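Local coordinates for N-acetylmuramoyl-L-alanine amidase domain-containing protein SAOUHSC_02979 (Staphylococcus aureus, PDB 5T1Q), which probably cleaves amide bonds in cell-wall peptidoglycan, this piece carrying a glucosaminidase-family region followed by a CHAP domain, at residues L272-N277 against Q310-V315; P18-N23 against G251-Y256; A303-A308 against E351-I356; H276-R281 against H296-F301. All blocks are in the same frame, centred on the assembly; numbering follows the deposited sequence. Where two conformers were deposited one is given.

Contact 1 of 4, residues L272-N277 against Q310-V315. With NA (sodium ion), chain E.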
loop_
_atom_site.group_PDB
_atom_site.type_symbol
_atom_site.label_atom_id
_atom_site.label_comp_id
_atom_site.label_asym_id
_atom_site.label_seq_id
_atom_site.Cartn_x
_atom_site.Cartn_y
_atom_site.Cartn_z
ATOM N N LEU A 272 -15.261 -12.866 9.103
ATOM C CA LEU A 272 -16.422 -11.978 9.049
ATOM C C LEU A 272 -16.823 -11.560 7.623
ATOM O O LEU A 272 -17.863 -10.929 7.442
ATOM C CB LEU A 272 -16.218 -10.756 9.953
ATOM C CG LEU A 272 -15.984 -11.029 11.455
ATOM C CD1 LEU A 272 -15.827 -9.727 12.194
ATOM C CD2 LEU A 272 -17.079 -11.843 12.121
ATOM N N GLY A 273 -16.010 -11.908 6.625
ATOM C CA GLY A 273 -16.320 -11.595 5.221
ATOM C C GLY A 273 -16.239 -10.108 4.881
ATOM O O GLY A 273 -15.474 -9.358 5.499
ATOM N N ASP A 274 -17.005 -9.688 3.873
ATOM C CA ASP A 274 -17.032 -8.275 3.477
ATOM C C ASP A 274 -17.562 -7.414 4.614
ATOM O O ASP A 274 -18.330 -7.881 5.447
ATOM C CB ASP A 274 -17.880 -8.065 2.234
ATOM C CG ASP A 274 -17.388 -8.885 1.049
ATOM O OD1 ASP A 274 -16.164 -9.141 0.943
ATOM O OD2 ASP A 274 -18.235 -9.274 0.234
ATOM N N ALA A 275 -17.186 -6.143 4.589
ATOM C CA ALA A 275 -17.498 -5.215 5.660
ATOM C C ALA A 275 -18.931 -5.225 6.199
ATOM O O ALA A 275 -19.125 -5.280 7.404
ATOM C CB ALA A 275 -17.121 -3.801 5.237
ATOM N N HIS A 276 -19.925 -5.165 5.318
ATOM C CA HIS A 276 -21.304 -5.084 5.773
ATOM C C HIS A 276 -21.766 -6.301 6.565
ATOM O O HIS A 276 -22.746 -6.197 7.311
ATOM C CB HIS A 276 -22.269 -4.831 4.604
ATOM C CG HIS A 276 -22.401 -5.981 3.676
ATOM N ND1 HIS A 276 -23.527 -6.767 3.642
ATOM C CD2 HIS A 276 -21.537 -6.517 2.780
ATOM C CE1 HIS A 276 -23.365 -7.724 2.744
ATOM N NE2 HIS A 276 -22.159 -7.608 2.222
ATOM N N ASN A 277 -21.113 -7.452 6.366
ATOM C CA ASN A 277 -21.457 -8.649 7.112
ATOM C C ASN A 277 -20.812 -8.714 8.477
ATOM O O ASN A 277 -21.088 -9.634 9.225
ATOM C CB ASN A 277 -21.044 -9.912 6.349
ATOM C CG ASN A 277 -22.020 -10.286 5.264
ATOM O OD1 ASN A 277 -23.230 -10.148 5.428
ATOM N ND2 ASN A 277 -21.500 -10.818 4.168
ATOM N N GLN A 310 -22.177 0.330 -2.265
ATOM C CA GLN A 310 -23.517 -0.230 -2.498
ATOM C C GLN A 310 -23.669 -1.733 -2.290
ATOM O O GLN A 310 -24.763 -2.192 -1.957
ATOM C CB GLN A 310 -24.020 0.149 -3.903
ATOM C CG GLN A 310 -24.481 1.604 -4.024
ATOM C CD GLN A 310 -25.852 1.865 -3.383
ATOM O OE1 GLN A 310 -26.667 0.949 -3.222
ATOM N NE2 GLN A 310 -26.121 3.128 -3.051
ATOM N N HIS A 311 -22.587 -2.478 -2.482
ATOM C CA HIS A 311 -22.605 -3.929 -2.309
ATOM C C HIS A 311 -21.897 -4.354 -1.037
ATOM O O HIS A 311 -22.440 -5.129 -0.254
ATOM C CB HIS A 311 -21.973 -4.607 -3.533
ATOM C CG HIS A 311 -21.618 -6.051 -3.330
ATOM N ND1 HIS A 311 -22.455 -6.950 -2.704
ATOM C CD2 HIS A 311 -20.550 -6.768 -3.753
ATOM C CE1 HIS A 311 -21.894 -8.147 -2.702
ATOM N NE2 HIS A 311 -20.739 -8.064 -3.339
ATOM N N TYR A 312 -20.720 -3.792 -0.800
ATOM C CA TYR A 312 -19.877 -4.216 0.334
ATOM C C TYR A 312 -20.023 -3.452 1.637
ATOM O O TYR A 312 -19.572 -3.931 2.663
ATOM C CB TYR A 312 -18.389 -4.165 -0.035
ATOM C CG TYR A 312 -17.922 -5.094 -1.131
ATOM C CD1 TYR A 312 -18.364 -6.410 -1.204
ATOM C CD2 TYR A 312 -16.924 -4.695 -2.010
ATOM C CE1 TYR A 312 -17.888 -7.274 -2.182
ATOM C CE2 TYR A 312 -16.438 -5.554 -2.986
ATOM C CZ TYR A 312 -16.923 -6.838 -3.069
ATOM O OH TYR A 312 -16.455 -7.688 -4.045
ATOM N N GLY A 313 -20.617 -2.270 1.616
ATOM C CA GLY A 313 -20.668 -1.456 2.819
ATOM C C GLY A 313 -19.245 -1.015 3.151
ATOM O O GLY A 313 -18.376 -0.963 2.282
ATOM N N HIS A 314 -18.991 -0.760 4.416
ATOM C CA HIS A 314 -17.698 -0.284 4.830
ATOM C C HIS A 314 -17.486 -0.552 6.301
ATOM O O HIS A 314 -18.445 -0.731 7.041
ATOM C CB HIS A 314 -17.626 1.226 4.531
ATOM C CG HIS A 314 -16.318 1.849 4.867
ATOM N ND1 HIS A 314 -15.150 1.500 4.229
ATOM C CD2 HIS A 314 -15.992 2.826 5.743
ATOM C CE1 HIS A 314 -14.148 2.213 4.726
ATOM N NE2 HIS A 314 -14.631 3.020 5.650
ATOM N N VAL A 315 -16.228 -0.609 6.713
ATOM C CA VAL A 315 -15.879 -0.776 8.107
ATOM C C VAL A 315 -14.701 0.154 8.434
ATOM O O VAL A 315 -13.795 0.354 7.621
ATOM C CB VAL A 315 -15.648 -2.264 8.491
ATOM C CG1 VAL A 315 -14.414 -2.849 7.806
ATOM C CG2 VAL A 315 -15.538 -2.429 9.987
HETATM NA NA NA E . -24.758 -6.429 8.160
HETATM O O HOH W 1 -25.404 -7.316 6.164
HETATM O O HOH W 2 -27.075 -6.208 9.238
#
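His276 turns its CG between the backbone N and the carbonyl carbon (chi1 69°). Asp274 CG, anti to the carbonyl carbon, stands 3.5 Å from Tyr312 CD1. Both side chains meet the backbone or ring of residues 311-312. Tyr312 O lies at the edge of the His276 imidazole, near its plane, 3.2 Å from His276 CD2. His311 O stands over one face of the same ring, toward the rim. The two segments are tied by one backbone bond, His276 N to Tyr312 O at 2.9 Å. It is somewhat bent, with an N-H...O angle of 142°.

Asp274 OD2 comes within 3.2 Å of Tyr312 CE1. Carboxylate and ring planes are 60° apart, and the approach is oblique. The other oxygen, Asp274 OD1, is held by Ser21 OG. Ala275 points its methyl into the second segment. Ala275 CB packs 3.4 Å from His314 C and 3.9 Å from Val315 CG1.

On the far side of the turn, His276 O binds a sodium ion at 2.2 Å. Asn279, Asn280 and Glu302 add further oxygen ligands. His276 ND1 hydrogen-bonds at 3.2 Å to water 1, which also binds this ion.

His314 opens strand 314-321 and bonds Glu331 through NE2. Together with Cys253 this geometry is consistent with the Cys-His-Glu site of a papain-like CHAP domain.

Contact 2 of 4, residues P18-N23 against G251-Y256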
loop_
_atom_site.group_PDB
_atom_site.type_symbol
_atom_site.label_atom_id
_atom_site.label_comp_id
_atom_site.label_asym_id
_atom_site.label_seq_id
_atom_site.Cartn_x
_atom_site.Cartn_y
_atom_site.Cartn_z
ATOM N N PRO A 18 -12.336 -4.032 -5.760
ATOM C CA PRO A 18 -11.353 -4.724 -4.936
ATOM C C PRO A 18 -12.013 -5.630 -3.915
ATOM O O PRO A 18 -12.976 -5.223 -3.267
ATOM C CB PRO A 18 -10.621 -3.574 -4.238
ATOM C CG PRO A 18 -10.731 -2.441 -5.197
ATOM C CD PRO A 18 -12.132 -2.570 -5.721
ATOM N N ALA A 19 -11.524 -6.859 -3.804
ATOM C CA ALA A 19 -12.059 -7.801 -2.830
ATOM C C ALA A 19 -11.720 -7.347 -1.399
ATOM O O ALA A 19 -10.600 -6.939 -1.128
ATOM C CB ALA A 19 -11.504 -9.197 -3.087
ATOM N N GLN A 20 -12.705 -7.416 -0.511
ATOM C CA GLN A 20 -12.538 -7.070 0.909
ATOM C C GLN A 20 -12.336 -8.303 1.795
ATOM O O GLN A 20 -12.057 -8.172 2.999
ATOM C CB GLN A 20 -13.784 -6.340 1.422
ATOM C CG GLN A 20 -14.054 -4.989 0.768
ATOM C CD GLN A 20 -15.165 -4.232 1.459
ATOM O OE1 GLN A 20 -15.859 -4.765 2.332
ATOM N NE2 GLN A 20 -15.337 -2.972 1.079
ATOM N N SER A 21 -12.545 -9.486 1.230
ATOM C CA SER A 21 -12.388 -10.730 1.987
ATOM C C SER A 21 -11.943 -11.847 1.068
ATOM O O SER A 21 -12.087 -11.744 -0.141
ATOM C CB SER A 21 -13.706 -11.120 2.678
ATOM O OG SER A 21 -14.742 -11.339 1.742
ATOM N N PHE A 22 -11.382 -12.902 1.651
ATOM C CA PHE A 22 -10.955 -14.058 0.868
ATOM C C PHE A 22 -12.065 -15.076 0.859
ATOM O O PHE A 22 -12.883 -15.123 1.765
ATOM C CB PHE A 22 -9.714 -14.727 1.452
ATOM C CG PHE A 22 -8.499 -13.853 1.462
ATOM C CD1 PHE A 22 -7.893 -13.480 0.278
ATOM C CD2 PHE A 22 -7.921 -13.458 2.662
ATOM C CE1 PHE A 22 -6.759 -12.698 0.285
ATOM C CE2 PHE A 22 -6.783 -12.683 2.668
ATOM C CZ PHE A 22 -6.203 -12.300 1.480
ATOM N N ASN A 23 -12.075 -15.899 -0.171
ATOM C CA ASN A 23 -13.022 -16.995 -0.274
ATOM C C ASN A 23 -12.288 -18.143 -0.979
ATOM O O ASN A 23 -11.054 -18.136 -1.053
ATOM C CB ASN A 23 -14.303 -16.531 -0.995
ATOM C CG ASN A 23 -14.018 -15.861 -2.331
ATOM O OD1 ASN A 23 -13.240 -16.362 -3.147
ATOM N ND2 ASN A 23 -14.649 -14.717 -2.557
ATOM N N GLY A 251 -4.406 -4.072 2.998
ATOM C CA GLY A 251 -4.780 -2.681 2.745
ATOM C C GLY A 251 -6.257 -2.340 2.667
ATOM O O GLY A 251 -6.611 -1.182 2.808
ATOM N N GLN A 252 -7.129 -3.319 2.448
ATOM C CA GLN A 252 -8.576 -3.018 2.347
ATOM C C GLN A 252 -9.155 -2.589 3.702
ATOM O O GLN A 252 -8.483 -2.716 4.732
ATOM C CB GLN A 252 -9.322 -4.205 1.750
ATOM C CG GLN A 252 -8.827 -4.531 0.348
ATOM C CD GLN A 252 -9.017 -3.366 -0.616
ATOM O OE1 GLN A 252 -10.085 -2.763 -0.673
ATOM N NE2 GLN A 252 -7.978 -3.039 -1.362
ATOM N N CYS A 253 -10.379 -2.070 3.702
ATOM C CA CYS A 253 -10.966 -1.527 4.934
ATOM C C CYS A 253 -11.044 -2.556 6.046
ATOM O O CYS A 253 -10.847 -2.236 7.195
ATOM C CB CYS A 253 -12.337 -0.911 4.686
ATOM S SG CYS A 253 -13.599 -2.028 4.035
ATOM N N THR A 254 -11.330 -3.793 5.658
ATOM C CA THR A 254 -11.435 -4.928 6.561
ATOM C C THR A 254 -10.078 -5.220 7.189
ATOM O O THR A 254 -9.954 -5.314 8.405
ATOM C CB THR A 254 -11.919 -6.158 5.779
ATOM O OG1 THR A 254 -11.181 -6.241 4.567
ATOM C CG2 THR A 254 -13.372 -6.025 5.407
ATOM N N TRP A 255 -9.057 -5.339 6.352
ATOM C CA TRP A 255 -7.690 -5.553 6.837
ATOM C C TRP A 255 -7.242 -4.437 7.785
ATOM O O TRP A 255 -6.580 -4.686 8.783
ATOM C CB TRP A 255 -6.714 -5.640 5.644
ATOM C CG TRP A 255 -5.271 -5.717 6.040
ATOM C CD1 TRP A 255 -4.526 -6.842 6.219
ATOM C CD2 TRP A 255 -4.400 -4.611 6.312
ATOM N NE1 TRP A 255 -3.239 -6.503 6.581
ATOM C CE2 TRP A 255 -3.142 -5.140 6.645
ATOM C CE3 TRP A 255 -4.567 -3.229 6.302
ATOM C CZ2 TRP A 255 -2.050 -4.332 6.976
ATOM C CZ3 TRP A 255 -3.473 -2.420 6.631
ATOM C CH2 TRP A 255 -2.238 -2.978 6.959
ATOM N N TYR A 256 -7.587 -3.202 7.463
ATOM C CA TYR A 256 -7.139 -2.080 8.286
ATOM C C TYR A 256 -7.722 -2.161 9.690
ATOM O O TYR A 256 -6.990 -2.008 10.666
ATOM C CB TYR A 256 -7.443 -0.708 7.627
ATOM C CG TYR A 256 -7.123 0.423 8.562
ATOM C CD1 TYR A 256 -5.812 0.900 8.690
ATOM C CD2 TYR A 256 -8.120 0.992 9.372
ATOM C CE1 TYR A 256 -5.512 1.913 9.575
ATOM C CE2 TYR A 256 -7.820 1.994 10.280
ATOM C CZ TYR A 256 -6.521 2.454 10.373
ATOM O OH TYR A 256 -6.223 3.449 11.256
#
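The Gln20 carboxamide lies between Cys253 and Tyr312. Cys253 SG sits over one face, 3.6 Å from Gln20 NE2, and Tyr312 CB packs against the opposite face. At the edge, Gln20 OE1 accepts a bond from Ala275 N, which helps fix the rotation of the amide. Pro18 CB stands above the Gln252 carboxamide plane, offset to its outer end, 3.7 Å from Gln252 OE1.

This is the N-terminus of helix 253-262 in the CHAP domain, met by an N-terminal loop that comes from far away in sequence. Gln252 is the N-cap residue. In papain-like folds the nucleophilic cysteine sits at such a helix start, and Cys253 is probably that residue. Gln20 therefore packs directly beside the likely active-site thiol.

Gln252 CG lies 3.3 Å from Ala19 O. The bend at chi2 (-60°) then sets Gln252 CD 4.0 Å from Pro18 CB. Gln20 and Thr254 side chains cross at about a right angle, with Gln20 CB 4.0 Å from Thr254 CG2. The one hydrogen bond between the segments is short. Thr254 OG1 donates to Gln20 O at 2.6 Å, in the carbonyl plane and on a lone pair, with a C=O...OG1 angle of 137°.

Contact 3 of 4, residues A303-A308 against E351-I356. With NA (sodium ion), chain F.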
loop_
_atom_site.group_PDB
_atom_site.type_symbol
_atom_site.label_atom_id
_atom_site.label_comp_id
_atom_site.label_asym_id
_atom_site.label_seq_id
_atom_site.Cartn_x
_atom_site.Cartn_y
_atom_site.Cartn_z
ATOM N N ALA A 303 -24.373 -2.044 3.570
ATOM C CA ALA A 303 -24.292 -1.845 2.122
ATOM C C ALA A 303 -25.123 -0.618 1.718
ATOM O O ALA A 303 -26.280 -0.514 2.071
ATOM C CB ALA A 303 -24.814 -3.087 1.412
ATOM N N GLY A 304 -24.493 0.337 1.048
ATOM C CA GLY A 304 -25.163 1.568 0.626
ATOM C C GLY A 304 -25.475 2.598 1.709
ATOM O O GLY A 304 -26.034 3.629 1.404
ATOM N N GLN A 305 -25.099 2.362 2.958
ATOM C CA GLN A 305 -25.461 3.296 4.032
ATOM C C GLN A 305 -24.587 4.548 4.110
ATOM O O GLN A 305 -23.394 4.435 4.262
ATOM C CB GLN A 305 -25.424 2.577 5.370
ATOM C CG GLN A 305 -25.881 3.413 6.567
ATOM C CD GLN A 305 -25.859 2.622 7.858
ATOM O OE1 GLN A 305 -25.098 1.667 8.004
ATOM N NE2 GLN A 305 -26.703 3.001 8.791
ATOM N N PHE A 306 -25.210 5.726 4.046
ATOM C CA PHE A 306 -24.509 7.040 4.111
ATOM C C PHE A 306 -23.323 7.137 3.136
ATOM O O PHE A 306 -22.210 7.549 3.507
ATOM C CB PHE A 306 -24.028 7.358 5.546
ATOM C CG PHE A 306 -25.088 7.197 6.610
ATOM C CD1 PHE A 306 -26.403 7.595 6.389
ATOM C CD2 PHE A 306 -24.745 6.733 7.864
ATOM C CE1 PHE A 306 -27.364 7.458 7.380
ATOM C CE2 PHE A 306 -25.693 6.607 8.864
ATOM C CZ PHE A 306 -27.008 6.969 8.623
ATOM N N GLY A 307 -23.557 6.712 1.904
ATOM C CA GLY A 307 -22.532 6.717 0.873
ATOM C C GLY A 307 -21.584 5.530 0.857
ATOM O O GLY A 307 -20.714 5.464 -0.000
ATOM N N ALA A 308 -21.724 4.590 1.786
ATOM C CA ALA A 308 -20.827 3.417 1.796
ATOM C C ALA A 308 -21.066 2.566 0.545
ATOM O O ALA A 308 -22.141 2.593 -0.033
ATOM C CB ALA A 308 -21.029 2.582 3.056
ATOM N N GLU A 351 -25.166 7.281 15.567
ATOM C CA GLU A 351 -26.112 6.474 16.344
ATOM C C GLU A 351 -26.832 5.408 15.512
ATOM O O GLU A 351 -27.521 4.547 16.063
ATOM C CB GLU A 351 -27.094 7.404 17.071
ATOM C CG GLU A 351 -26.359 8.208 18.137
ATOM C CD GLU A 351 -27.139 9.370 18.702
ATOM O OE1 GLU A 351 -26.478 10.318 19.187
ATOM O OE2 GLU A 351 -28.391 9.341 18.675
ATOM N N GLU A 352 -26.651 5.457 14.196
ATOM C CA GLU A 352 -27.291 4.505 13.273
ATOM C C GLU A 352 -26.356 3.436 12.785
ATOM O O GLU A 352 -26.758 2.572 11.998
ATOM C CB GLU A 352 -27.858 5.243 12.053
ATOM C CG GLU A 352 -28.874 6.313 12.385
ATOM C CD GLU A 352 -30.036 5.764 13.158
ATOM O OE1 GLU A 352 -30.316 4.557 13.019
ATOM O OE2 GLU A 352 -30.657 6.526 13.927
ATOM N N LEU A 353 -25.099 3.498 13.217
ATOM C CA LEU A 353 -24.113 2.513 12.827
ATOM C C LEU A 353 -24.007 1.431 13.897
ATOM O O LEU A 353 -24.569 1.572 14.985
ATOM C CB LEU A 353 -22.778 3.209 12.617
ATOM C CG LEU A 353 -22.810 4.336 11.595
ATOM C CD1 LEU A 353 -21.473 5.039 11.550
ATOM C CD2 LEU A 353 -23.189 3.824 10.210
ATOM N N SER A 354 -23.323 0.328 13.564
ATOM C CA SER A 354 -23.085 -0.771 14.500
ATOM C C SER A 354 -21.653 -0.756 14.951
ATOM O O SER A 354 -20.751 -0.552 14.139
ATOM C CB SER A 354 -23.379 -2.118 13.862
ATOM O OG SER A 354 -24.739 -2.270 13.674
ATOM N N TYR A 355 -21.454 -0.966 16.248
ATOM C CA TYR A 355 -20.125 -0.970 16.870
ATOM C C TYR A 355 -19.815 -2.345 17.435
ATOM O O TYR A 355 -20.570 -2.858 18.242
ATOM C CB TYR A 355 -20.075 0.079 17.955
ATOM C CG TYR A 355 -20.369 1.452 17.390
ATOM C CD1 TYR A 355 -21.695 1.899 17.243
ATOM C CD2 TYR A 355 -19.341 2.276 16.939
ATOM C CE1 TYR A 355 -21.976 3.134 16.668
ATOM C CE2 TYR A 355 -19.615 3.512 16.379
ATOM C CZ TYR A 355 -20.936 3.932 16.237
ATOM O OH TYR A 355 -21.213 5.159 15.702
ATOM N N ILE A 356 -18.710 -2.941 16.990
ATOM C CA ILE A 356 -18.298 -4.258 17.453
ATOM C C ILE A 356 -17.147 -4.121 18.432
ATOM O O ILE A 356 -16.090 -3.579 18.083
ATOM C CB ILE A 356 -17.816 -5.134 16.274
ATOM C CG1 ILE A 356 -18.890 -5.234 15.179
ATOM C CG2 ILE A 356 -17.430 -6.535 16.759
ATOM C CD1 ILE A 356 -18.378 -5.805 13.866
HETATM NA NA NA F . -19.651 6.878 3.721
HETATM O O HOH W 3 -17.585 5.118 3.217
HETATM O O HOH W 4 -18.233 8.066 2.269
#
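Glu352 is the first residue of 351-356 to meet the loop 303-308. Glu352 CB lies at the edge of the Phe306 ring, near the ring plane, 3.9 Å from Phe306 CZ. The chain then bends at chi2 (-57°), and the carboxylate leads away from the loop. Glu352 O accepts a bond from Gln305 NE2 at 3.2 Å. The N-H...O angle is 149°, and the donor stands above the carbonyl plane. Gln305 reaches this far because its CG is anti to the backbone N (chi1 -176°) and the rest of the chain is extended. Its OE1 is held by Glu302 N, so both ends of the amide have a partner.

Leu353 comes next. Leu353 CD2 lies 3.6 Å from Gln305 OE1 and 4.0 Å from Phe306 CE2, meeting the ring obliquely. The same side chain also packs on Val299 and Phe301 of the sheet. From Ser354 the segment runs as a strand, paired with strand 298-301 through Val300 and Ala298.

Within the loop, Gln305 CG lies over one face of the Phe306 ring, toward its rim. Phe306 O binds a sodium ion at 2.6 Å, with waters 3 and 4 as further ligands.

The contact is partly buried packing in the CHAP domain. It joins the loop between strands 298-301 and 314-321 to the entry of strand 354-357, which lies between strand 298-301 and the edge strand 288-290.

Contact 4 of 4, residues H276-R281 against H296-F301. With NA (sodium ion), chain E.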
loop_
_atom_site.group_PDB
_atom_site.type_symbol
_atom_site.label_atom_id
_atom_site.label_comp_id
_atom_site.label_asym_id
_atom_site.label_seq_id
_atom_site.Cartn_x
_atom_site.Cartn_y
_atom_site.Cartn_z
ATOM N N HIS A 276 -19.925 -5.165 5.318
ATOM C CA HIS A 276 -21.304 -5.084 5.773
ATOM C C HIS A 276 -21.766 -6.301 6.565
ATOM O O HIS A 276 -22.746 -6.197 7.311
ATOM C CB HIS A 276 -22.269 -4.831 4.604
ATOM C CG HIS A 276 -22.401 -5.981 3.676
ATOM N ND1 HIS A 276 -23.527 -6.767 3.642
ATOM C CD2 HIS A 276 -21.537 -6.517 2.780
ATOM C CE1 HIS A 276 -23.365 -7.724 2.744
ATOM N NE2 HIS A 276 -22.159 -7.608 2.222
ATOM N N ASN A 277 -21.113 -7.452 6.366
ATOM C CA ASN A 277 -21.457 -8.649 7.112
ATOM C C ASN A 277 -20.812 -8.714 8.477
ATOM O O ASN A 277 -21.088 -9.634 9.225
ATOM C CB ASN A 277 -21.044 -9.912 6.349
ATOM C CG ASN A 277 -22.020 -10.286 5.264
ATOM O OD1 ASN A 277 -23.230 -10.148 5.428
ATOM N ND2 ASN A 277 -21.500 -10.818 4.168
ATOM N N TRP A 278 -19.957 -7.755 8.809
ATOM C CA TRP A 278 -19.253 -7.809 10.093
ATOM C C TRP A 278 -20.159 -7.765 11.321
ATOM O O TRP A 278 -19.974 -8.552 12.247
ATOM C CB TRP A 278 -18.194 -6.709 10.167
ATOM C CG TRP A 278 -16.897 -7.077 9.486
ATOM C CD1 TRP A 278 -16.742 -7.737 8.312
ATOM C CD2 TRP A 278 -15.585 -6.703 9.910
ATOM N NE1 TRP A 278 -15.392 -7.864 8.009
ATOM C CE2 TRP A 278 -14.670 -7.218 8.968
ATOM C CE3 TRP A 278 -15.091 -5.979 11.002
ATOM C CZ2 TRP A 278 -13.295 -7.048 9.089
ATOM C CZ3 TRP A 278 -13.714 -5.830 11.134
ATOM C CH2 TRP A 278 -12.838 -6.358 10.182
ATOM N N ASN A 279 -21.148 -6.866 11.314
ATOM C CA ASN A 279 -22.016 -6.715 12.478
ATOM C C ASN A 279 -22.901 -7.937 12.754
ATOM O O ASN A 279 -22.967 -8.397 13.889
ATOM C CB ASN A 279 -22.811 -5.390 12.450
ATOM C CG ASN A 279 -23.705 -5.252 11.241
ATOM O OD1 ASN A 279 -23.484 -5.891 10.200
ATOM N ND2 ASN A 279 -24.707 -4.402 11.352
ATOM N N ASN A 280 -23.580 -8.452 11.731
ATOM C CA ASN A 280 -24.443 -9.640 11.901
ATOM C C ASN A 280 -23.597 -10.909 12.160
ATOM O O ASN A 280 -23.945 -11.718 12.997
ATOM C CB ASN A 280 -25.395 -9.849 10.713
ATOM C CG ASN A 280 -24.704 -9.687 9.379
ATOM O OD1 ASN A 280 -24.310 -8.568 9.010
ATOM N ND2 ASN A 280 -24.559 -10.771 8.642
ATOM N N ARG A 281 -22.475 -11.078 11.470
ATOM C CA ARG A 281 -21.655 -12.242 11.753
ATOM C C ARG A 281 -21.019 -12.157 13.141
ATOM O O ARG A 281 -20.998 -13.153 13.855
ATOM C CB ARG A 281 -20.586 -12.456 10.696
ATOM C CG ARG A 281 -21.146 -12.906 9.356
ATOM C CD ARG A 281 -20.050 -13.441 8.458
ATOM N NE ARG A 281 -20.552 -13.722 7.122
ATOM C CZ ARG A 281 -19.816 -14.172 6.115
ATOM N NH1 ARG A 281 -18.509 -14.445 6.267
ATOM N NH2 ARG A 281 -20.392 -14.369 4.939
ATOM N N HIS A 296 -12.552 2.559 20.204
ATOM C CA HIS A 296 -11.800 1.384 19.744
ATOM C C HIS A 296 -12.621 0.183 19.290
ATOM O O HIS A 296 -12.121 -0.955 19.218
ATOM C CB HIS A 296 -10.720 0.956 20.756
ATOM C CG HIS A 296 -9.678 2.005 20.992
ATOM N ND1 HIS A 296 -8.884 2.025 22.113
ATOM C CD2 HIS A 296 -9.353 3.114 20.283
ATOM C CE1 HIS A 296 -8.066 3.061 22.055
ATOM N NE2 HIS A 296 -8.326 3.736 20.950
ATOM N N ALA A 297 -13.870 0.437 18.950
ATOM C CA ALA A 297 -14.716 -0.573 18.398
ATOM C C ALA A 297 -14.572 -0.481 16.891
ATOM O O ALA A 297 -14.112 0.537 16.365
ATOM C CB ALA A 297 -16.161 -0.322 18.793
ATOM N N ALA A 298 -14.907 -1.564 16.203
ATOM C CA ALA A 298 -15.000 -1.543 14.745
ATOM C C ALA A 298 -16.383 -0.939 14.461
ATOM O O ALA A 298 -17.360 -1.336 15.101
ATOM C CB ALA A 298 -14.920 -2.947 14.177
ATOM N N VAL A 299 -16.473 0.031 13.557
ATOM C CA VAL A 299 -17.767 0.629 13.232
ATOM C C VAL A 299 -18.169 0.190 11.832
ATOM O O VAL A 299 -17.410 0.344 10.865
ATOM C CB VAL A 299 -17.803 2.161 13.428
ATOM C CG1 VAL A 299 -16.705 2.857 12.642
ATOM C CG2 VAL A 299 -19.171 2.718 13.056
ATOM N N VAL A 300 -19.366 -0.385 11.737
ATOM C CA VAL A 300 -19.846 -0.905 10.476
ATOM C C VAL A 300 -20.936 -0.052 9.827
ATOM O O VAL A 300 -21.876 0.383 10.497
ATOM C CB VAL A 300 -20.398 -2.314 10.680
ATOM C CG1 VAL A 300 -20.962 -2.866 9.371
ATOM C CG2 VAL A 300 -19.324 -3.220 11.262
ATOM N N PHE A 301 -20.780 0.130 8.508
ATOM C CA PHE A 301 -21.713 0.801 7.623
ATOM C C PHE A 301 -22.340 -0.301 6.762
ATOM O O PHE A 301 -21.605 -1.024 6.056
ATOM C CB PHE A 301 -20.973 1.739 6.644
ATOM C CG PHE A 301 -20.383 2.980 7.269
ATOM C CD1 PHE A 301 -19.203 2.919 7.992
ATOM C CD2 PHE A 301 -20.987 4.216 7.084
ATOM C CE1 PHE A 301 -18.646 4.065 8.544
ATOM C CE2 PHE A 301 -20.441 5.371 7.646
ATOM C CZ PHE A 301 -19.265 5.300 8.358
HETATM NA NA NA E . -24.758 -6.429 8.160
HETATM O O HOH W 1 -25.404 -7.316 6.164
HETATM O O HOH W 2 -27.075 -6.208 9.238
#
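Val300 reaches from the sheet toward Trp278 and Asn279 at the start of helix 278-284. Its CB points at the helix and carries two methyls that do separate work. CG1 is anti to the backbone N (chi1 178°). Val300 CG1 ends 4.0 Å from Asn279 OD1 and 4.2 Å from His276 CA. Val300 CG2 meets Trp278 CB at 3.8 Å and also lies near the backbone N of Asn279. Val300 thus spans both the helix and the turn before it. Beside it, Ala298 CB touches the edge of the Trp278 indole, 4.4 Å from Trp278 CZ3. The indole NE1 bonds Gly273 O.

The contact across the segments is apolar, but it backs the sodium site. Asn279 OD1 binds the ion at 2.5 Å and Asn280 OD1 at 2.3 Å. Glu302, just past strand 298-301, supplies another ligand, so the ion links helix and strand end. Asn279 OD1 also receives a weak bond from Asn280 N. The amide's other end, Asn279 ND2, donates to Ser354 OG.

Helix 278-284 therefore lies against strand 298-301. Ile356 of strand 354-357 and Val315 of strand 314-321 both touch Val300 and Trp278, while helix 253-262 packs on Trp278 and Ala298.

Overall arrangement
Contacts 1, 3 and 4 form a compact group in the CHAP domain, with centres 8 to 10 Å apart. All three reach the same mixed sheet, where strands 314-321, 298-301 and 354-357 are neighbours. Contacts 1 and 4 share His276 and Asn277 and one sodium ion. Contact 2 joins mainly through contact 1, about 9 Å away between centres, also touches contact 4, and lies about 17 Å from contact 3. Along the chain contact 2 closes first, bringing residues 18-23 to helix 253-262. Contact 4 starts with contact 1 and closes before contact 3 opens; contacts 1 and 3 interleave. The probable active-site residues Cys253 and His314 fall in contacts 2 and 1, so the N-terminal loop packs beside this site.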